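Local coordinates for glycoside hydrolase family 31 (Trueperella pyogenes, PDB 5I0F), which degrades cycloalternan as a family 31 glycoside hydrolase, probably cleaving its alpha-glucosidic linkages through a covalent glycosyl-enzyme intermediate, at residues R7-H11 and N426-W430. Sequence-based numbering, arbitrary orientation.
With GLC (alpha-D-glucopyranose), chain B; BGC (beta-D-glucopyranose), chain C.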
# COMPACT_ATOMS: atom_id res chain seq x y z
N ARG A 7 14.36 -18.42 8.52
CA ARG A 7 13.76 -17.08 8.32
C ARG A 7 12.31 -16.98 8.77
O ARG A 7 11.74 -15.88 8.75
CB ARG A 7 13.90 -16.65 6.87
CG ARG A 7 15.33 -16.34 6.44
CD ARG A 7 15.41 -16.09 4.94
NE ARG A 7 15.77 -17.34 4.28
CZ ARG A 7 14.97 -18.16 3.60
NH1 ARG A 7 13.68 -17.89 3.41
NH2 ARG A 7 15.47 -19.27 3.08
N GLY A 8 11.71 -18.10 9.17
CA GLY A 8 10.36 -18.11 9.67
C GLY A 8 9.30 -17.89 8.60
O GLY A 8 9.49 -18.24 7.44
N ILE A 9 8.19 -17.31 9.03
CA ILE A 9 7.05 -17.06 8.14
C ILE A 9 7.38 -15.90 7.18
O ILE A 9 6.83 -15.81 6.08
CB ILE A 9 5.76 -16.80 8.95
CG1 ILE A 9 4.51 -16.80 8.05
CG2 ILE A 9 5.86 -15.51 9.76
CD1 ILE A 9 3.21 -16.75 8.86
N GLU A 10 8.29 -15.03 7.62
CA GLU A 10 8.82 -13.90 6.82
C GLU A 10 7.79 -12.78 6.66
O GLU A 10 7.72 -12.10 5.63
CB GLU A 10 9.44 -14.36 5.48
CG GLU A 10 10.58 -15.34 5.70
CD GLU A 10 11.24 -15.81 4.42
OE1 GLU A 10 12.10 -15.08 3.87
OE2 GLU A 10 10.91 -16.92 3.94
N HIS A 11 6.98 -12.60 7.70
CA HIS A 11 6.22 -11.36 7.91
C HIS A 11 7.32 -10.28 8.09
O HIS A 11 8.24 -10.48 8.84
CB HIS A 11 5.34 -11.55 9.16
CG HIS A 11 4.44 -10.39 9.49
ND1 HIS A 11 4.92 -9.13 9.73
CD2 HIS A 11 3.12 -10.34 9.76
CE1 HIS A 11 3.92 -8.32 10.03
NE2 HIS A 11 2.81 -9.03 10.07
N ASN A 426 -0.55 -18.50 0.17
CA ASN A 426 -0.49 -17.22 0.87
C ASN A 426 -0.31 -17.38 2.38
O ASN A 426 -1.09 -18.09 3.01
CB ASN A 426 -1.72 -16.36 0.56
CG ASN A 426 -1.71 -15.03 1.27
OD1 ASN A 426 -0.65 -14.49 1.59
ND2 ASN A 426 -2.90 -14.49 1.51
N ARG A 427 0.73 -16.74 2.93
CA ARG A 427 1.06 -16.81 4.36
C ARG A 427 0.34 -15.79 5.22
O ARG A 427 0.42 -15.85 6.44
CB ARG A 427 2.57 -16.66 4.55
CG ARG A 427 3.36 -17.82 3.93
CD ARG A 427 4.86 -17.60 4.07
NE ARG A 427 5.64 -18.50 3.22
CZ ARG A 427 6.97 -18.51 3.14
NH1 ARG A 427 7.71 -17.68 3.88
NH2 ARG A 427 7.58 -19.36 2.32
N GLY A 428 -0.34 -14.85 4.58
CA GLY A 428 -1.04 -13.79 5.25
C GLY A 428 -2.34 -14.25 5.86
O GLY A 428 -2.77 -15.40 5.73
N TRP A 429 -2.99 -13.29 6.51
CA TRP A 429 -4.21 -13.53 7.26
C TRP A 429 -5.45 -13.42 6.35
O TRP A 429 -6.42 -14.11 6.57
CB TRP A 429 -4.30 -12.54 8.45
CG TRP A 429 -4.19 -11.09 8.07
CD1 TRP A 429 -5.21 -10.26 7.68
CD2 TRP A 429 -2.98 -10.30 8.00
NE1 TRP A 429 -4.71 -8.99 7.38
CE2 TRP A 429 -3.35 -8.99 7.58
CE3 TRP A 429 -1.63 -10.57 8.26
CZ2 TRP A 429 -2.42 -7.95 7.40
CZ3 TRP A 429 -0.69 -9.52 8.10
CH2 TRP A 429 -1.10 -8.23 7.67
N TRP A 430 -5.38 -12.56 5.34
CA TRP A 430 -6.51 -12.34 4.41
C TRP A 430 -6.34 -13.27 3.21
O TRP A 430 -5.28 -13.27 2.60
CB TRP A 430 -6.48 -10.89 3.96
CG TRP A 430 -7.69 -10.32 3.28
CD1 TRP A 430 -9.00 -10.51 3.61
CD2 TRP A 430 -7.67 -9.39 2.20
NE1 TRP A 430 -9.81 -9.79 2.76
CE2 TRP A 430 -9.02 -9.09 1.89
CE3 TRP A 430 -6.65 -8.81 1.44
CZ2 TRP A 430 -9.37 -8.21 0.86
CZ3 TRP A 430 -6.99 -7.93 0.42
CH2 TRP A 430 -8.35 -7.64 0.13
C1 GLC B . -10.56 -6.31 6.03
C2 GLC B . -10.49 -5.08 5.12
C3 GLC B . -9.70 -5.39 3.85
C4 GLC B . -8.32 -5.89 4.23
C5 GLC B . -8.49 -7.13 5.10
C6 GLC B . -7.17 -7.75 5.54
O2 GLC B . -11.82 -4.63 4.81
O3 GLC B . -9.61 -4.21 3.05
O4 GLC B . -7.55 -6.17 3.04
O5 GLC B . -9.25 -6.82 6.29
O6 GLC B . -6.49 -6.94 6.51
C2 BGC C . -9.82 -2.77 0.39
C3 BGC C . -11.22 -2.27 0.81
C4 BGC C . -12.28 -3.23 0.27
C5 BGC C . -11.99 -4.67 0.72
C6 BGC C . -12.95 -5.62 0.00
C1 BGC C . -9.68 -4.22 -0.13
O2 BGC C . -8.66 -2.12 0.96
O3 BGC C . -11.44 -0.94 0.34
O4 BGC C . -13.59 -2.83 0.71
O5 BGC C . -10.63 -5.11 0.49
O6 BGC C . -12.87 -6.93 0.56
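The straight R427 side chain (chi2 177°) runs antiparallel to that of I9 in the tightly packed part, with I9 CG1 4.0 Å from R427 CB. At its end, R427 NH1 donates to I9 O at 3.0 Å, nearly straight (165°) and from above the carbonyl plane, and to E10 OE2 at 3.3 Å. Both acceptors lie at the edge of the guanidinium, whereas the carboxylate is turned 44° from it. R7 NH1 meets the same oxygen, E10 OE2, at 3.0 Å, while E10 OE1 accepts from the backbone N of S475. E418 takes R427 NH2 in a further salt bridge. The other end is looser: H11 NE2 stands 4.0 Å from W429 CZ3, and the H11 imidazole, its ND1 hydrogen-bonded to the backbone N of Y13, also meets W473 and F197. At the far edge of the W429 indole, NE1 donates to O6 of the alpha-D-glucopyranose at 2.9 Å, and O4 of this sugar sits over one face of W430, toward its rim. A backbone-carbonyl bond and a salt bridge, both from R427 NH1, thus join the N-terminal domain to a TIM-barrel loop with two sugar-binding tryptophans, and E10, between two arginines, is probably ionised.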